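Local coordinates for protein AlkD2 (Streptococcus mutans, PDB 6M9M) that binds inosine-5'-monophosphate and belongs to the HEAT-like repeat family of DNA glycosylases, though its own function is not established, at residues D112-S117 against R123-E128; Y57-F62 against D77-D82; I182-W187 against K199-F204. All blocks are in the same frame, centred on the assembly; numbering follows the deposited sequence.

Contact 1 of 3, residues D112-S117 against R123-E128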
loop_
_atom_site.group_PDB
_atom_site.type_symbol
_atom_site.label_atom_id
_atom_site.label_comp_id
_atom_site.label_asym_id
_atom_site.label_seq_id
_atom_site.Cartn_x
_atom_site.Cartn_y
_atom_site.Cartn_z
ATOM N N ASP A 112 -2.648 1.725 -11.637
ATOM C CA ASP A 112 -3.832 2.456 -12.081
ATOM C C ASP A 112 -5.107 1.702 -11.723
ATOM O O ASP A 112 -6.112 2.308 -11.340
ATOM C CB ASP A 112 -3.716 2.735 -13.584
ATOM C CG ASP A 112 -2.623 3.754 -13.892
ATOM O OD1 ASP A 112 -2.295 4.538 -12.980
ATOM O OD2 ASP A 112 -2.080 3.776 -15.018
ATOM N N GLU A 113 -5.089 0.379 -11.837
ATOM C CA GLU A 113 -6.246 -0.427 -11.457
ATOM C C GLU A 113 -6.573 -0.271 -9.976
ATOM O O GLU A 113 -7.732 -0.069 -9.603
ATOM C CB GLU A 113 -5.935 -1.875 -11.819
ATOM C CG GLU A 113 -6.953 -2.903 -11.490
ATOM C CD GLU A 113 -6.517 -4.260 -12.044
ATOM O OE1 GLU A 113 -5.844 -5.016 -11.319
ATOM O OE2 GLU A 113 -6.800 -4.549 -13.225
ATOM N N TRP A 114 -5.562 -0.334 -9.108
ATOM C CA TRP A 114 -5.831 -0.198 -7.679
ATOM C C TRP A 114 -6.324 1.206 -7.340
ATOM O O TRP A 114 -7.224 1.364 -6.509
ATOM C CB TRP A 114 -4.590 -0.558 -6.864
ATOM C CG TRP A 114 -4.321 -2.036 -6.739
ATOM C CD1 TRP A 114 -4.315 -2.978 -7.731
ATOM C CD2 TRP A 114 -4.031 -2.736 -5.524
ATOM N NE1 TRP A 114 -4.027 -4.214 -7.207
ATOM C CE2 TRP A 114 -3.846 -4.096 -5.854
ATOM C CE3 TRP A 114 -3.911 -2.342 -4.189
ATOM C CZ2 TRP A 114 -3.546 -5.063 -4.895
ATOM C CZ3 TRP A 114 -3.597 -3.296 -3.238
ATOM C CH2 TRP A 114 -3.434 -4.648 -3.593
ATOM N N LEU A 115 -5.755 2.245 -7.973
ATOM C CA LEU A 115 -6.191 3.608 -7.693
ATOM C C LEU A 115 -7.638 3.860 -8.116
ATOM O O LEU A 115 -8.272 4.776 -7.577
ATOM C CB LEU A 115 -5.280 4.613 -8.406
ATOM C CG LEU A 115 -3.839 4.716 -7.939
ATOM C CD1 LEU A 115 -3.034 5.555 -8.927
ATOM C CD2 LEU A 115 -3.766 5.311 -6.549
ATOM N N LYS A 116 -8.170 3.065 -9.046
ATOM C CA LYS A 116 -9.536 3.211 -9.535
ATOM C C LYS A 116 -10.489 2.176 -8.945
ATOM O O LYS A 116 -11.661 2.137 -9.323
ATOM C CB LYS A 116 -9.550 3.152 -11.065
ATOM C CG LYS A 116 -8.857 4.347 -11.711
ATOM C CD LYS A 116 -8.805 4.252 -13.221
ATOM C CE LYS A 116 -7.911 5.343 -13.797
ATOM N NZ LYS A 116 -8.296 6.698 -13.312
ATOM N N SER A 117 -10.029 1.376 -7.990
ATOM C CA SER A 117 -10.838 0.312 -7.424
ATOM C C SER A 117 -12.002 0.845 -6.596
ATOM O O SER A 117 -11.968 1.951 -6.062
ATOM C CB SER A 117 -9.993 -0.550 -6.486
ATOM O OG SER A 117 -10.834 -1.307 -5.630
ATOM N N ARG A 123 -7.642 1.612 -2.881
ATOM C CA ARG A 123 -7.102 2.875 -3.369
ATOM C C ARG A 123 -6.056 3.424 -2.408
ATOM O O ARG A 123 -4.985 3.873 -2.837
ATOM C CB ARG A 123 -8.240 3.887 -3.547
ATOM C CG ARG A 123 -9.319 3.431 -4.522
ATOM C CD ARG A 123 -10.228 4.543 -4.993
ATOM N NE ARG A 123 -10.987 5.221 -3.950
ATOM C CZ ARG A 123 -12.114 4.770 -3.415
ATOM N NH1 ARG A 123 -12.601 3.582 -3.771
ATOM N NH2 ARG A 123 -12.735 5.498 -2.513
ATOM N N ARG A 124 -6.336 3.362 -1.099
ATOM C CA ARG A 124 -5.394 3.885 -0.113
ATOM C C ARG A 124 -4.132 3.036 -0.054
ATOM O O ARG A 124 -3.040 3.568 0.147
ATOM C CB ARG A 124 -6.064 3.971 1.265
ATOM C CG ARG A 124 -5.292 4.773 2.319
ATOM C CD ARG A 124 -4.344 3.897 3.129
ATOM N NE ARG A 124 -3.798 4.644 4.257
ATOM C CZ ARG A 124 -2.914 4.161 5.126
ATOM N NH1 ARG A 124 -2.462 2.928 4.983
ATOM N NH2 ARG A 124 -2.474 4.917 6.121
ATOM N N ALA A 125 -4.248 1.713 -0.235
ATOM C CA ALA A 125 -3.047 0.884 -0.187
ATOM C C ALA A 125 -2.057 1.294 -1.266
ATOM O O ALA A 125 -0.836 1.324 -1.032
ATOM C CB ALA A 125 -3.399 -0.590 -0.318
ATOM N N ALA A 126 -2.560 1.630 -2.455
ATOM C CA ALA A 126 -1.667 2.071 -3.523
ATOM C C ALA A 126 -1.107 3.462 -3.254
ATOM O O ALA A 126 0.099 3.696 -3.426
ATOM C CB ALA A 126 -2.397 2.037 -4.861
ATOM N N THR A 127 -1.959 4.406 -2.848
ATOM C CA THR A 127 -1.460 5.758 -2.617
ATOM C C THR A 127 -0.441 5.776 -1.492
ATOM O O THR A 127 0.603 6.425 -1.604
ATOM C CB THR A 127 -2.598 6.755 -2.337
ATOM O OG1 THR A 127 -3.316 6.394 -1.151
ATOM C CG2 THR A 127 -3.551 6.848 -3.533
ATOM N N GLU A 128 -0.737 5.092 -0.388
ATOM C CA GLU A 128 0.137 5.099 0.777
ATOM C C GLU A 128 1.354 4.214 0.587
ATOM O O GLU A 128 2.464 4.576 0.993
ATOM C CB GLU A 128 -0.641 4.636 2.007
ATOM C CG GLU A 128 0.115 4.758 3.321
ATOM C CD GLU A 128 0.259 6.184 3.838
ATOM O OE1 GLU A 128 -0.423 7.107 3.319
ATOM O OE2 GLU A 128 1.042 6.360 4.788
#

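Contact 2 of 3, residues Y57-F62 against D77-D82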
loop_
_atom_site.group_PDB
_atom_site.type_symbol
_atom_site.label_atom_id
_atom_site.label_comp_id
_atom_site.label_asym_id
_atom_site.label_seq_id
_atom_site.Cartn_x
_atom_site.Cartn_y
_atom_site.Cartn_z
ATOM N N TYR A 57 1.511 -11.166 9.090
ATOM C CA TYR A 57 2.479 -12.114 8.532
ATOM C C TYR A 57 2.011 -12.645 7.179
ATOM O O TYR A 57 2.775 -12.685 6.208
ATOM C CB TYR A 57 2.682 -13.235 9.560
ATOM C CG TYR A 57 3.310 -14.496 9.035
ATOM C CD1 TYR A 57 2.524 -15.501 8.513
ATOM C CD2 TYR A 57 4.689 -14.683 9.053
ATOM C CE1 TYR A 57 3.073 -16.669 8.034
ATOM C CE2 TYR A 57 5.253 -15.860 8.576
ATOM C CZ TYR A 57 4.433 -16.843 8.052
ATOM O OH TYR A 57 4.935 -18.025 7.565
ATOM N N ALA A 58 0.743 -13.056 7.102
ATOM C CA ALA A 58 0.206 -13.619 5.869
ATOM C C ALA A 58 0.231 -12.612 4.731
ATOM O O ALA A 58 0.488 -12.982 3.576
ATOM C CB ALA A 58 -1.226 -14.097 6.099
ATOM N N VAL A 59 -0.082 -11.348 5.026
ATOM C CA VAL A 59 -0.095 -10.320 3.988
ATOM C C VAL A 59 1.317 -10.004 3.512
ATOM O O VAL A 59 1.528 -9.752 2.319
ATOM C CB VAL A 59 -0.900 -9.090 4.439
ATOM C CG1 VAL A 59 -0.874 -8.007 3.383
ATOM C CG2 VAL A 59 -2.346 -9.503 4.747
ATOM N N PHE A 60 2.310 -10.029 4.408
ATOM C CA PHE A 60 3.688 -9.945 3.929
ATOM C C PHE A 60 3.989 -11.094 2.963
ATOM O O PHE A 60 4.625 -10.893 1.921
ATOM C CB PHE A 60 4.705 -9.920 5.084
ATOM C CG PHE A 60 4.823 -8.584 5.785
ATOM C CD1 PHE A 60 5.273 -7.468 5.099
ATOM C CD2 PHE A 60 4.522 -8.453 7.131
ATOM C CE1 PHE A 60 5.392 -6.238 5.742
ATOM C CE2 PHE A 60 4.649 -7.229 7.775
ATOM C CZ PHE A 60 5.089 -6.123 7.080
ATOM N N LEU A 61 3.570 -12.320 3.304
ATOM C CA LEU A 61 3.753 -13.440 2.381
ATOM C C LEU A 61 3.075 -13.188 1.038
ATOM O O LEU A 61 3.660 -13.438 -0.020
ATOM C CB LEU A 61 3.246 -14.745 2.985
ATOM C CG LEU A 61 4.051 -15.408 4.099
ATOM C CD1 LEU A 61 3.326 -16.697 4.506
ATOM C CD2 LEU A 61 5.464 -15.701 3.648
ATOM N N PHE A 62 1.831 -12.696 1.056
ATOM C CA PHE A 62 1.153 -12.392 -0.195
ATOM C C PHE A 62 1.997 -11.431 -1.036
ATOM O O PHE A 62 2.139 -11.611 -2.246
ATOM C CB PHE A 62 -0.229 -11.765 0.042
ATOM C CG PHE A 62 -1.280 -12.698 0.619
ATOM C CD1 PHE A 62 -1.345 -14.058 0.293
ATOM C CD2 PHE A 62 -2.255 -12.187 1.468
ATOM C CE1 PHE A 62 -2.364 -14.871 0.826
ATOM C CE2 PHE A 62 -3.240 -12.988 2.000
ATOM C CZ PHE A 62 -3.297 -14.330 1.689
ATOM N N ASP A 77 -8.788 -7.444 -3.537
ATOM C CA ASP A 77 -10.220 -7.529 -3.326
ATOM C C ASP A 77 -10.633 -8.110 -1.983
ATOM O O ASP A 77 -11.759 -7.868 -1.557
ATOM C CB ASP A 77 -10.861 -8.389 -4.423
ATOM C CG ASP A 77 -10.846 -7.730 -5.781
ATOM O OD1 ASP A 77 -10.544 -6.516 -5.875
ATOM O OD2 ASP A 77 -11.122 -8.449 -6.757
ATOM N N GLU A 78 -9.791 -8.914 -1.337
ATOM C CA GLU A 78 -10.147 -9.563 -0.086
ATOM C C GLU A 78 -9.380 -9.022 1.112
ATOM O O GLU A 78 -10.001 -8.685 2.112
ATOM C CB GLU A 78 -10.010 -11.086 -0.169
ATOM C CG GLU A 78 -10.687 -11.706 -1.371
ATOM C CD GLU A 78 -12.187 -11.464 -1.450
ATOM O OE1 GLU A 78 -12.813 -11.091 -0.435
ATOM O OE2 GLU A 78 -12.740 -11.677 -2.543
ATOM N N VAL A 79 -8.050 -8.896 1.030
ATOM C CA VAL A 79 -7.313 -8.318 2.154
ATOM C C VAL A 79 -7.797 -6.893 2.407
ATOM O O VAL A 79 -7.808 -6.420 3.553
ATOM C CB VAL A 79 -5.792 -8.396 1.913
ATOM C CG1 VAL A 79 -5.057 -7.733 3.067
ATOM C CG2 VAL A 79 -5.350 -9.846 1.745
ATOM N N SER A 80 -8.178 -6.178 1.343
ATOM C CA SER A 80 -8.688 -4.827 1.467
ATOM C C SER A 80 -9.950 -4.726 2.312
ATOM O O SER A 80 -10.269 -3.612 2.738
ATOM C CB SER A 80 -8.945 -4.273 0.074
ATOM O OG SER A 80 -9.849 -5.119 -0.609
ATOM N N LYS A 81 -10.639 -5.839 2.601
ATOM C CA LYS A 81 -11.796 -5.846 3.497
ATOM C C LYS A 81 -11.418 -5.955 4.974
ATOM O O LYS A 81 -12.299 -5.882 5.834
ATOM C CB LYS A 81 -12.744 -7.000 3.141
ATOM C CG LYS A 81 -13.327 -6.923 1.749
ATOM C CD LYS A 81 -14.024 -8.256 1.399
ATOM C CE LYS A 81 -14.686 -8.200 0.050
ATOM N NZ LYS A 81 -15.197 -9.523 -0.348
ATOM N N ASP A 82 -10.145 -6.129 5.303
ATOM C CA ASP A 82 -9.769 -6.399 6.686
ATOM C C ASP A 82 -10.170 -5.239 7.586
ATOM O O ASP A 82 -9.919 -4.074 7.259
ATOM C CB ASP A 82 -8.257 -6.644 6.756
ATOM C CG ASP A 82 -7.866 -7.487 7.945
ATOM O OD1 ASP A 82 -7.973 -6.984 9.085
ATOM O OD2 ASP A 82 -7.475 -8.654 7.735
#

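Contact 3 of 3, residues I182-W187 against K199-F204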
loop_
_atom_site.group_PDB
_atom_site.type_symbol
_atom_site.label_atom_id
_atom_site.label_comp_id
_atom_site.label_asym_id
_atom_site.label_seq_id
_atom_site.Cartn_x
_atom_site.Cartn_y
_atom_site.Cartn_z
ATOM N N ILE A 182 2.876 23.830 -9.864
ATOM C CA ILE A 182 2.167 23.863 -11.139
ATOM C C ILE A 182 0.888 23.037 -11.076
ATOM O O ILE A 182 -0.163 23.458 -11.569
ATOM C CB ILE A 182 3.099 23.394 -12.271
ATOM C CG1 ILE A 182 4.162 24.454 -12.549
ATOM C CG2 ILE A 182 2.298 23.080 -13.533
ATOM C CD1 ILE A 182 5.295 23.958 -13.403
ATOM N N GLU A 183 0.957 21.840 -10.494
ATOM C CA GLU A 183 -0.238 21.013 -10.386
ATOM C C GLU A 183 -1.312 21.708 -9.555
ATOM O O GLU A 183 -2.473 21.791 -9.968
ATOM C CB GLU A 183 0.130 19.658 -9.777
ATOM C CG GLU A 183 -1.058 18.784 -9.417
ATOM C CD GLU A 183 -1.876 18.356 -10.616
ATOM O OE1 GLU A 183 -1.296 18.165 -11.710
ATOM O OE2 GLU A 183 -3.102 18.212 -10.459
ATOM N N LEU A 184 -0.937 22.213 -8.374
ATOM C CA LEU A 184 -1.923 22.786 -7.460
ATOM C C LEU A 184 -2.558 24.044 -8.035
ATOM O O LEU A 184 -3.739 24.304 -7.786
ATOM C CB LEU A 184 -1.281 23.092 -6.102
ATOM C CG LEU A 184 -0.687 21.902 -5.339
ATOM C CD1 LEU A 184 -0.132 22.322 -3.981
ATOM C CD2 LEU A 184 -1.722 20.807 -5.164
ATOM N N LYS A 185 -1.800 24.828 -8.804
ATOM C CA LYS A 185 -2.343 26.060 -9.359
ATOM C C LYS A 185 -3.535 25.797 -10.264
ATOM O O LYS A 185 -4.378 26.682 -10.427
ATOM C CB LYS A 185 -1.250 26.801 -10.130
ATOM C CG LYS A 185 -1.595 28.242 -10.480
ATOM C CD LYS A 185 -0.484 28.872 -11.297
ATOM C CE LYS A 185 -0.836 30.285 -11.730
ATOM N NZ LYS A 185 0.147 30.803 -12.724
ATOM N N ASN A 186 -3.634 24.598 -10.841
ATOM C CA ASN A 186 -4.734 24.276 -11.738
ATOM C C ASN A 186 -5.997 23.826 -11.012
ATOM O O ASN A 186 -7.037 23.664 -11.661
ATOM C CB ASN A 186 -4.307 23.177 -12.713
ATOM C CG ASN A 186 -3.289 23.658 -13.727
ATOM O OD1 ASN A 186 -3.366 24.785 -14.210
ATOM N ND2 ASN A 186 -2.324 22.805 -14.047
ATOM N N TRP A 187 -5.946 23.623 -9.700
ATOM C CA TRP A 187 -7.098 23.102 -8.981
ATOM C C TRP A 187 -8.114 24.210 -8.723
ATOM O O TRP A 187 -7.754 25.327 -8.348
ATOM C CB TRP A 187 -6.664 22.530 -7.637
ATOM C CG TRP A 187 -5.831 21.292 -7.715
ATOM C CD1 TRP A 187 -5.246 20.748 -8.824
ATOM C CD2 TRP A 187 -5.472 20.447 -6.617
ATOM N NE1 TRP A 187 -4.560 19.605 -8.478
ATOM C CE2 TRP A 187 -4.685 19.406 -7.130
ATOM C CE3 TRP A 187 -5.758 20.459 -5.242
ATOM C CZ2 TRP A 187 -4.151 18.410 -6.323
ATOM C CZ3 TRP A 187 -5.250 19.451 -4.452
ATOM C CH2 TRP A 187 -4.454 18.448 -4.992
ATOM N N LYS A 199 -4.856 21.596 1.471
ATOM C CA LYS A 199 -4.158 22.067 2.661
ATOM C C LYS A 199 -2.979 21.167 2.998
ATOM O O LYS A 199 -1.892 21.658 3.318
ATOM C CB LYS A 199 -5.100 22.152 3.849
ATOM C CG LYS A 199 -6.066 23.311 3.798
ATOM C CD LYS A 199 -6.952 23.326 5.045
ATOM C CE LYS A 199 -7.852 24.540 5.097
ATOM N NZ LYS A 199 -8.881 24.493 4.020
ATOM N N LEU A 200 -3.163 19.845 2.915
ATOM C CA LEU A 200 -2.062 18.940 3.213
ATOM C C LEU A 200 -0.932 19.104 2.205
ATOM O O LEU A 200 0.249 19.088 2.571
ATOM C CB LEU A 200 -2.557 17.495 3.183
ATOM C CG LEU A 200 -3.456 17.084 4.343
ATOM C CD1 LEU A 200 -4.135 15.755 4.071
ATOM C CD2 LEU A 200 -2.678 16.988 5.649
ATOM N N ALA A 201 -1.275 19.255 0.925
ATOM C CA ALA A 201 -0.289 19.231 -0.151
ATOM C C ALA A 201 0.505 20.520 -0.295
ATOM O O ALA A 201 1.578 20.492 -0.913
ATOM C CB ALA A 201 -0.993 18.928 -1.473
ATOM N N SER A 202 0.024 21.633 0.258
ATOM C CA SER A 202 0.532 22.952 -0.100
ATOM C C SER A 202 1.394 23.619 0.969
ATOM O O SER A 202 1.853 24.748 0.754
ATOM C CB SER A 202 -0.641 23.885 -0.446
ATOM O OG SER A 202 -1.471 24.084 0.689
ATOM N N LYS A 203 1.665 22.950 2.089
ATOM C CA LYS A 203 2.379 23.595 3.190
ATOM C C LYS A 203 3.731 24.165 2.768
ATOM O O LYS A 203 4.148 25.222 3.261
ATOM C CB LYS A 203 2.560 22.586 4.328
ATOM C CG LYS A 203 3.427 23.079 5.493
ATOM C CD LYS A 203 2.851 24.291 6.156
ATOM C CE LYS A 203 3.486 24.548 7.522
ATOM N NZ LYS A 203 4.970 24.676 7.500
ATOM N N PHE A 204 4.451 23.471 1.891
ATOM C CA PHE A 204 5.809 23.852 1.528
ATOM C C PHE A 204 5.900 24.476 0.142
ATOM O O PHE A 204 6.983 24.524 -0.446
ATOM C CB PHE A 204 6.752 22.663 1.691
ATOM C CG PHE A 204 6.740 22.099 3.077
ATOM C CD1 PHE A 204 7.310 22.810 4.129
ATOM C CD2 PHE A 204 6.127 20.890 3.347
ATOM C CE1 PHE A 204 7.271 22.316 5.424
ATOM C CE2 PHE A 204 6.102 20.392 4.628
ATOM C CZ PHE A 204 6.674 21.103 5.664
#

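Contact 1 of 3, residues D112-S117 against R123-E128
Ala126 packs its methyl group against both Trp114 and Leu115. Its CB lies 3.9 Å from CB of Trp114, and CD2 of Leu115 closes on it from the other helix as well. Ala125 meets the indole from within the ring plane, its CB 4.0 Å from CZ3 at the edge of Trp114. Leu115 starts out pointing away from 123-128. With CG set beside the backbone N (chi1 -67°), the branch turns back and CD2 reaches toward CG2 of Thr127, which is modelled in two conformers. The backbones come closest beside the short connection, with the CA atoms of Leu115 and Arg123 4.5 Å apart.

Toward the polar edge, CA of Arg123 makes a CA-H...O contact with Trp114 O. The Arg123 chain then bends at chi3 (-61°) around the turn that follows helix 108-115. CD passes 3.2 Å from Leu115 O. NH1 donates to Ser117 O at 2.9 Å, with an N-H...O angle of 155° and the acceptor near the guanidinium plane. NE forms a salt bridge with Asp156. The guanidinium thus joins the loop after one helix to an acid farther along the chain.

The contact joins the consecutive helices 108-115 and 120-129 across a short turn, in a chain built of HEAT-like repeats. Trp114 also packs on helices 69-79 and 85-102, where its ring meets Phe95. Leu115 and Thr127 both touch Leu153 in a loop, and Thr127 OG1 bonds to Ser164 of helix 159-175.

Contact 2 of 3, residues Y57-F62 against D77-D82
Val59 and Val79 face each other with their CA atoms 7.7 Å apart, where helix 52-65 meets the end of helix 69-79, which has a wider pi-type turn at 77-79. A type I beta turn runs from Val79 to Asp82.

Both valines have CG1 anti to the backbone N (chi1 178° in each), yet they offer different branches. Val59 presents CG2 and Val79 presents CG1, and these methyls lie 3.6 Å apart. The two valines lie side by side, running in opposite senses. The second branch of Val79 goes to Phe62. Its CG2 comes to the ring obliquely, 3.8 Å from CE2 and 3.9 Å from CD2 of Phe62. Val79 is therefore shared, one methyl to each partner. Phe62 also meets the rings of Phe74 and Phe44, while Val59 touches Val90 and Ala94 of helix 85-102.

Nearby, Lys81 NZ and Glu78 OE1 form a salt bridge of 2.9 Å within 77-82. Asp82 OD2 forms a salt bridge with Arg55 NE of helix 52-65, a polar tie between the same two parts of the chain.

No hydrogen bond crosses between 57-62 and 77-82. Three buried hydrocarbon side chains make the contact, so shape and burial, not directional bonding, set their fit in this HEAT-like core.

Contact 3 of 3, residues I182-W187 against K199-F204
Leu184 reaches from the last turn of helix 177-185 to the end of helix 192-201, touching Ala201 and Ser202. Its CB points toward 199-204. CG stands beside the backbone N (chi1 -61°), and the two methyls part from there. CD1 goes forward to Ser202, 3.9 Å from its CB, and lies 4.0 Å from Ala201 O. CD2 turns to the methyl of Ala201, at 4.2 Å from CB. It also lies over one face of the Trp187 ring, 3.5 Å above the plane and offset toward the rim. One leucine thus fills the angle between a helix end and the indole that follows its own helix.

The indole is held by a bond within its segment. Trp187 NE1 donates to Glu183 OE2 at 2.8 Å, and the bond is nearly straight at 170°. The acceptor lies in the ring plane, while the carboxylate is met on its anti side. This bond would help fix the rotation of the ring that Leu184 packs against. Ser202 turns its hydroxyl back to Tyr198 O in the preceding helical turn and gives Leu184 its CB.

The contact joins the last two helices of the chain, far from the nucleotide site. Trp187 also packs on Ile194 and Val197 of helix 192-201. Together with Ala201 it touches Leu169 of helix 159-175, and with Glu183 it touches Ala151 of helix 143-151.

From the N terminus, contact 2 comes first. It closes the loop from helix 52-65 through helix 69-79. Contact 1 follows and closes a much shorter connection, with five residues between its segments, joining helices 108-115 and 120-129. Contact 3 comes last and closes the eleven-residue connection between its segments, bringing together the ends of helices 177-185 and 192-201. The three are in series, and none nests in or crosses another. Contacts 1 and 2 have centres about 15 Å apart. Helix 85-102 packs against both, and the nucleotide-binding residues Trp85 and Arg86 lie at its start. Contacts 2 and 3 sit on opposite sides of the chain's centre, about 33 Å apart between centres. Helix 159-175 touches side chains of both contacts 1 and 3.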